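Local structure of probable enoyl-CoA hydratase/isomerase (Pseudomonas aeruginosa PAO1, 5WYD) at residues A[167-170]-A[171-174]; A[91-94]-A[95-99]; A[231-234]-A[235-238]. The protein probably acts as a crotonase-family enoyl-CoA hydratase/isomerase with hydro-lyase activity and is implicated in biosynthesis of the diffusible signal factor. The protein carries 1 engineered substitution. All coordinates share one frame; numbering follows the deposited sequence.

Interaction 1: A[167-170]-A[171-174]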
loop_
_atom_site.group_PDB
_atom_site.type_symbol
_atom_site.label_atom_id
_atom_site.label_comp_id
_atom_site.label_asym_id
_atom_site.label_seq_id
_atom_site.Cartn_x
_atom_site.Cartn_y
_atom_site.Cartn_z
ATOM N N GLU A 167 11.864 -11.764 10.741
ATOM C CA GLU A 167 11.969 -10.855 11.865
ATOM C C GLU A 167 12.699 -11.501 13.024
ATOM O O GLU A 167 13.621 -10.904 13.588
ATOM C CB GLU A 167 10.581 -10.377 12.282
ATOM C CG GLU A 167 9.919 -9.525 11.232
ATOM C CD GLU A 167 8.672 -8.838 11.736
ATOM O OE1 GLU A 167 7.782 -8.535 10.916
ATOM O OE2 GLU A 167 8.581 -8.589 12.952
ATOM N N GLY A 168 12.364 -12.749 13.335
ATOM C CA GLY A 168 12.874 -13.343 14.560
ATOM C C GLY A 168 14.386 -13.364 14.622
ATOM O O GLY A 168 14.991 -12.900 15.595
ATOM N N TRP A 169 15.016 -13.853 13.563
ATOM C CA TRP A 169 16.467 -13.877 13.529
ATOM C C TRP A 169 17.022 -12.463 13.448
ATOM O O TRP A 169 17.986 -12.119 14.144
ATOM C CB TRP A 169 16.916 -14.747 12.361
ATOM C CG TRP A 169 17.107 -16.155 12.801
ATOM C CD1 TRP A 169 16.319 -17.233 12.502
ATOM C CD2 TRP A 169 18.141 -16.632 13.655
ATOM N NE1 TRP A 169 16.815 -18.359 13.113
ATOM C CE2 TRP A 169 17.936 -18.010 13.827
ATOM C CE3 TRP A 169 19.237 -16.026 14.276
ATOM C CZ2 TRP A 169 18.792 -18.791 14.594
ATOM C CZ3 TRP A 169 20.069 -16.793 15.040
ATOM C CH2 TRP A 169 19.846 -18.160 15.199
ATOM N N ALA A 170 16.370 -11.615 12.657
ATOM C CA ALA A 170 16.804 -10.233 12.518
ATOM C C ALA A 170 16.798 -9.528 13.859
ATOM O O ALA A 170 17.756 -8.821 14.201
ATOM C CB ALA A 170 15.881 -9.491 11.548
ATOM N N LYS A 171 15.761 -9.763 14.659
ATOM C CA LYS A 171 15.665 -9.066 15.927
ATOM C C LYS A 171 16.841 -9.410 16.828
ATOM O O LYS A 171 17.539 -8.516 17.321
ATOM C CB LYS A 171 14.332 -9.437 16.575
ATOM C CG LYS A 171 13.143 -8.831 15.802
ATOM C CD LYS A 171 11.771 -9.110 16.410
ATOM C CE LYS A 171 10.673 -8.386 15.634
ATOM N NZ LYS A 171 9.290 -8.661 16.117
ATOM N N ARG A 172 17.178 -10.690 16.912
ATOM C CA ARG A 172 18.243 -11.120 17.811
ATOM C C ARG A 172 19.562 -10.438 17.476
ATOM O O ARG A 172 20.277 -9.963 18.365
ATOM C CB ARG A 172 18.388 -12.622 17.730
ATOM C CG ARG A 172 19.153 -13.162 18.864
ATOM C CD ARG A 172 19.425 -14.594 18.631
ATOM N NE ARG A 172 18.349 -15.473 19.020
ATOM C CZ ARG A 172 18.497 -16.783 19.030
ATOM N NH1 ARG A 172 19.660 -17.291 18.673
ATOM N NH2 ARG A 172 17.511 -17.578 19.396
ATOM N N MET A 173 19.892 -10.353 16.187
ATOM C CA MET A 173 21.134 -9.693 15.792
ATOM C C MET A 173 21.136 -8.220 16.155
ATOM O O MET A 173 22.070 -7.726 16.797
ATOM C CB MET A 173 21.359 -9.869 14.306
ATOM C CG MET A 173 21.400 -11.326 14.007
ATOM S SD MET A 173 21.611 -11.689 12.285
ATOM C CE MET A 173 23.171 -10.853 12.003
ATOM N N ILE A 174 20.104 -7.499 15.746
ATOM C CA ILE A 174 20.065 -6.082 16.048
ATOM C C ILE A 174 19.737 -5.851 17.514
ATOM O O ILE A 174 20.491 -5.190 18.231
ATOM C CB ILE A 174 19.091 -5.379 15.088
ATOM C CG1 ILE A 174 19.121 -3.860 15.295
ATOM C CG2 ILE A 174 17.723 -6.007 15.146
ATOM C CD1 ILE A 174 20.520 -3.291 15.342
#

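Interaction 2: A[91-94]-A[95-99]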
loop_
_atom_site.group_PDB
_atom_site.type_symbol
_atom_site.label_atom_id
_atom_site.label_comp_id
_atom_site.label_asym_id
_atom_site.label_seq_id
_atom_site.Cartn_x
_atom_site.Cartn_y
_atom_site.Cartn_z
ATOM N N ALA A 91 26.082 13.571 11.576
ATOM C CA ALA A 91 25.345 12.313 11.518
ATOM C C ALA A 91 24.232 12.346 10.478
ATOM O O ALA A 91 24.024 11.365 9.750
ATOM C CB ALA A 91 24.763 11.978 12.894
ATOM N N ARG A 92 23.489 13.450 10.409
ATOM C CA ARG A 92 22.425 13.506 9.422
ATOM C C ARG A 92 23.001 13.329 8.028
ATOM O O ARG A 92 22.454 12.578 7.215
ATOM C CB ARG A 92 21.669 14.833 9.531
ATOM C CG ARG A 92 20.446 14.943 8.609
ATOM C CD ARG A 92 20.763 15.184 7.126
ATOM N NE ARG A 92 19.540 15.161 6.333
ATOM C CZ ARG A 92 19.484 15.298 5.013
ATOM N NH1 ARG A 92 20.589 15.479 4.291
ATOM N NH2 ARG A 92 18.297 15.243 4.423
ATOM N N GLU A 93 24.124 13.993 7.747
ATOM C CA GLU A 93 24.720 13.934 6.419
ATOM C C GLU A 93 25.232 12.540 6.114
ATOM O O GLU A 93 25.078 12.052 4.990
ATOM C CB GLU A 93 25.862 14.945 6.290
ATOM C CG GLU A 93 26.483 15.050 4.886
ATOM C CD GLU A 93 27.504 16.150 4.853
ATOM O OE1 GLU A 93 28.029 16.483 5.930
ATOM O OE2 GLU A 93 27.738 16.766 3.792
ATOM N N MET A 94 25.868 11.882 7.086
ATOM C CA MET A 94 26.399 10.560 6.770
ATOM C C MET A 94 25.267 9.550 6.609
ATOM O O MET A 94 25.356 8.639 5.779
ATOM C CB MET A 94 27.422 10.092 7.803
ATOM C CG MET A 94 28.577 11.034 8.012
ATOM S SD MET A 94 29.293 11.750 6.516
ATOM C CE MET A 94 29.731 10.317 5.525
ATOM N N ALA A 95 24.197 9.680 7.391
ATOM C CA ALA A 95 23.077 8.765 7.205
ATOM C C ALA A 95 22.539 8.847 5.774
ATOM O O ALA A 95 22.179 7.824 5.177
ATOM C CB ALA A 95 21.974 9.076 8.213
ATOM N N ARG A 96 22.485 10.059 5.209
ATOM C CA ARG A 96 22.022 10.234 3.836
ATOM C C ARG A 96 22.954 9.530 2.857
ATOM O O ARG A 96 22.495 8.819 1.954
ATOM C CB ARG A 96 21.918 11.732 3.543
ATOM C CG ARG A 96 21.414 12.132 2.177
ATOM C CD ARG A 96 19.925 11.941 2.027
ATOM N NE ARG A 96 19.567 12.159 0.646
ATOM C CZ ARG A 96 18.371 12.522 0.227
ATOM N NH1 ARG A 96 18.143 12.708 -1.062
ATOM N NH2 ARG A 96 17.413 12.716 1.089
ATOM N N ARG A 97 24.268 9.663 3.079
ATOM C CA ARG A 97 25.264 9.070 2.193
ATOM C C ARG A 97 25.150 7.556 2.151
ATOM O O ARG A 97 25.256 6.953 1.079
ATOM C CB ARG A 97 26.659 9.462 2.664
ATOM C CG ARG A 97 27.055 10.918 2.457
ATOM C CD ARG A 97 26.888 11.340 1.024
ATOM N NE ARG A 97 27.090 12.774 0.836
ATOM C CZ ARG A 97 26.123 13.689 0.868
ATOM N NH1 ARG A 97 26.428 14.969 0.675
ATOM N NH2 ARG A 97 24.861 13.338 1.103
ATOM N N PHE A 98 24.971 6.917 3.306
ATOM C CA PHE A 98 24.821 5.466 3.297
ATOM C C PHE A 98 23.598 5.064 2.511
ATOM O O PHE A 98 23.642 4.138 1.695
ATOM C CB PHE A 98 24.684 4.895 4.705
ATOM C CG PHE A 98 25.987 4.591 5.377
ATOM C CD1 PHE A 98 26.742 3.522 4.956
ATOM C CD2 PHE A 98 26.409 5.307 6.482
ATOM C CE1 PHE A 98 27.931 3.199 5.559
ATOM C CE2 PHE A 98 27.592 4.978 7.123
ATOM C CZ PHE A 98 28.363 3.931 6.638
ATOM N N GLY A 99 22.487 5.748 2.750
ATOM C CA GLY A 99 21.279 5.391 2.045
ATOM C C GLY A 99 21.445 5.560 0.552
ATOM O O GLY A 99 21.186 4.640 -0.217
#

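Interaction 3: A[231-234]-A[235-238]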
loop_
_atom_site.group_PDB
_atom_site.type_symbol
_atom_site.label_atom_id
_atom_site.label_comp_id
_atom_site.label_asym_id
_atom_site.label_seq_id
_atom_site.Cartn_x
_atom_site.Cartn_y
_atom_site.Cartn_z
ATOM N N GLU A 231 8.839 -2.292 -2.961
ATOM C CA GLU A 231 8.042 -1.103 -3.195
ATOM C C GLU A 231 6.556 -1.342 -2.920
ATOM O O GLU A 231 5.872 -0.474 -2.363
ATOM C CB GLU A 231 8.298 -0.618 -4.618
ATOM C CG GLU A 231 9.717 -0.093 -4.793
ATOM C CD GLU A 231 9.968 1.205 -4.045
ATOM O OE1 GLU A 231 11.120 1.683 -4.076
ATOM O OE2 GLU A 231 9.024 1.735 -3.417
ATOM N N ARG A 232 6.042 -2.509 -3.297
ATOM C CA ARG A 232 4.610 -2.753 -3.274
ATOM C C ARG A 232 4.322 -4.241 -3.113
ATOM O O ARG A 232 5.197 -5.091 -3.256
ATOM C CB ARG A 232 3.996 -2.233 -4.579
ATOM C CG ARG A 232 2.496 -2.125 -4.593
ATOM C CD ARG A 232 2.161 -1.355 -5.774
ATOM N NE ARG A 232 2.742 -1.930 -7.005
ATOM C CZ ARG A 232 3.033 -1.237 -8.099
ATOM N NH1 ARG A 232 2.864 0.036 -8.096
ATOM N NH2 ARG A 232 3.496 -1.800 -9.205
ATOM N N ALA A 233 3.057 -4.544 -2.885
ATOM C CA ALA A 233 2.612 -5.905 -2.732
ATOM C C ALA A 233 2.938 -6.702 -3.991
ATOM O O ALA A 233 2.803 -6.179 -5.101
ATOM C CB ALA A 233 1.116 -5.887 -2.514
ATOM N N PRO A 234 3.283 -7.990 -3.860
ATOM C CA PRO A 234 3.649 -8.733 -5.067
ATOM C C PRO A 234 2.529 -8.771 -6.045
ATOM O O PRO A 234 2.763 -8.574 -7.240
ATOM C CB PRO A 234 3.940 -10.143 -4.550
ATOM C CG PRO A 234 4.248 -9.971 -3.156
ATOM C CD PRO A 234 3.426 -8.835 -2.662
ATOM N N ASN A 235 1.301 -8.912 -5.549
ATOM C CA ASN A 235 0.196 -9.108 -6.462
ATOM C C ASN A 235 0.017 -7.946 -7.420
ATOM O O ASN A 235 -0.407 -8.149 -8.563
ATOM C CB ASN A 235 -1.044 -9.400 -5.664
ATOM C CG ASN A 235 -0.959 -10.742 -5.032
ATOM O OD1 ASN A 235 0.115 -11.318 -4.987
ATOM N ND2 ASN A 235 -2.091 -11.298 -4.636
ATOM N N THR A 236 0.356 -6.736 -6.989
ATOM C CA THR A 236 0.195 -5.559 -7.835
ATOM C C THR A 236 1.109 -5.573 -9.050
ATOM O O THR A 236 0.854 -4.856 -10.020
ATOM C CB THR A 236 0.489 -4.333 -7.026
ATOM O OG1 THR A 236 1.901 -4.179 -6.995
ATOM C CG2 THR A 236 0.037 -4.588 -5.611
ATOM N N TRP A 237 2.286 -6.179 -8.926
ATOM C CA TRP A 237 3.252 -6.195 -10.021
ATOM C C TRP A 237 2.930 -7.152 -11.161
ATOM O O TRP A 237 3.606 -7.068 -12.186
ATOM C CB TRP A 237 4.639 -6.537 -9.484
ATOM C CG TRP A 237 5.088 -5.575 -8.470
ATOM C CD1 TRP A 237 5.029 -5.721 -7.125
ATOM C CD2 TRP A 237 5.679 -4.300 -8.719
ATOM N NE1 TRP A 237 5.532 -4.599 -6.509
ATOM C CE2 TRP A 237 5.944 -3.715 -7.469
ATOM C CE3 TRP A 237 5.991 -3.589 -9.877
ATOM C CZ2 TRP A 237 6.512 -2.461 -7.343
ATOM C CZ3 TRP A 237 6.561 -2.331 -9.748
ATOM C CH2 TRP A 237 6.813 -1.787 -8.487
ATOM N N LEU A 238 1.979 -8.075 -11.022
ATOM C CA LEU A 238 1.782 -9.062 -12.085
ATOM C C LEU A 238 1.411 -8.484 -13.445
ATOM O O LEU A 238 2.016 -8.917 -14.441
ATOM C CB LEU A 238 0.744 -10.115 -11.661
ATOM C CG LEU A 238 1.073 -11.158 -10.582
ATOM C CD1 LEU A 238 2.265 -12.041 -11.049
ATOM C CD2 LEU A 238 1.301 -10.611 -9.203
#

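Interaction 1: A[167-170]-A[171-174]
Lys171 runs alongside Glu167, one turn apart on helix 157-176, both side chains pointing the same way. Lys171 leaves the backbone with CG anti to its own carbonyl carbon (chi1 -69°), which lays the first methylenes against the preceding turn. Lys171 CB is 3.4 Å from Glu167 O, and CG comes closer to that same oxygen. Lys171 CD passes Glu167 O at 3.8 Å, while Lys171 CE lies 3.9 Å from Glu167 CB. At the tip, Lys171 NZ reaches Glu167 OE2 at 3.2 Å, a salt bridge whose hydrogen bond is weak. In the backbone, Lys171 N donates to Glu167 O at 2.7 Å. Arg230 of the second subunit is the stronger partner of Glu167, at OE1; Asp132 (salt bridge) and Gln227 (hydrogen bond) of that subunit also engage Lys171 NZ. On another side of the helix, Arg172 NH1 lies 3.6 Å from Trp169 CH2. This is an off-centre cation-pi contact: Arg172 CZ stands 4.7 Å from the six-membered ring centroid of Trp169, with the planes 54° apart. The intrahelical Glu-Lys pair is thus one link in a buried intersubunit charge network, where opposite charges on both chains probably compensate one another and keep both groups ionised.

Interaction 2: A[91-94]-A[95-99]
Arg92 and Arg96 project in the same direction from successive turns of helix 88-106, their guanidinium planes only 21° apart. Arg92 NH2 and Arg96 NH2 are 4.3 Å from each other because both arginines grip one acid of the third subunit: each forms a salt bridge with Asp247, and Arg96 binds Glu243 of that subunit as well.

A second electrostatic pair, Glu93 and Arg97, is looser. Glu93 OE2 stands 3.8 Å from Arg97 NH1, a long salt bridge in which the oxygen lies well out of the guanidinium plane and no N-H points at it. The carboxylate and guanidinium planes are nearly perpendicular, at 81°, and Glu93 CG sits over one face of the Arg97 group. The principal polar partner of Glu93 is Arg42, on helix 42-57.

Nonpolar contact comes from Met94, whose chain bends at chi2 (-43°) and again at chi3, bringing Met94 CE to 4.1 Å from Arg97 CG. Phe98 packs on Phe102, Met82 and Leu45.

Backbone hydrogen bonds underlie all of this: Ala95 N donates to Ala91 O at 2.9 Å, Phe98 N to Met94 O at 3.0 Å, and the two intervening amides bond likewise.

These i to i+4 bonds mark a regular alpha-helix of the crotonase fold. Its amphipathic character lies in its faces: Met94 and Phe98 pack within their own subunit, whereas Arg92 and Arg96 carry charge to the subunit interface.

Interaction 3: A[231-234]-A[235-238]
Arg232 lays its guanidinium over the indole of Trp237, and this cation-pi contact is the compact part of the turn. Arg232 CZ stands 3.7 Å from the centroid of the six-membered ring of Trp237, 9° off the ring normal, which places the cation over the face. The planes are inclined by 37°, bringing one end of the guanidinium closer: Arg232 NH2 is 3.1 Å from Trp237 CE3. A bend at chi3 (54°) of Arg232 folds the group back over the ring. On the same stem, Arg232 NE is modelled very close to Thr236 OG1, so any hydrogen bond there is doubtful in its geometry.

Ala233 O is gripped twice by Thr236. Thr236 OG1 donates to Ala233 O at 2.9 Å in the carbonyl plane, whereas Thr236 N, 3.1 Å from Ala233 O, approaches from above that plane. Trp237 N then bonds Pro234 O at 3.0 Å, and Trp237 NE1 reaches Arg232 O in a weak bond of 3.3 Å. Together these bonds close the turn and fix the Thr236 hydroxyl; the weak NE1 bond probably helps orient the indole.

Glu231 marks the looser, solvent-exposed side. It touches the indole only through CB, 3.7 Å from Trp237 CZ2, and its OE1 accepts a hydrogen bond from Asn235 ND2 of the second subunit.

The successive i to i+3 bonds, with helical phi/psi at 235-237, form a short helix-like turn linking helix 228-231 to helix 238-249 at a subunit interface, with Pro234 packed on Trp163 of the fifth subunit and Arg232 meeting Thr236 of the sixth.

In the fold
The three sites lie in series along the chain and do not touch: the centres of interactions 1 and 2, 1 and 3, and 2 and 3 are about 23, 25 and 29 Å apart. What relates them is the six-chain assembly, since all three reach the second subunit. Interactions 1 and 3 share a neighbourhood across chains: Glu167 forms a salt bridge with Arg230 and a weak hydrogen bond with Trp163 of the second subunit, while Ala233 and Pro234 pack on Arg230 and Trp163 of the fifth. Bound pentanedial, lined by Lys72, Phe73 and Arg179, lies about 14 Å from the side chain of Met173 in interaction 1, which therefore does not form its pocket.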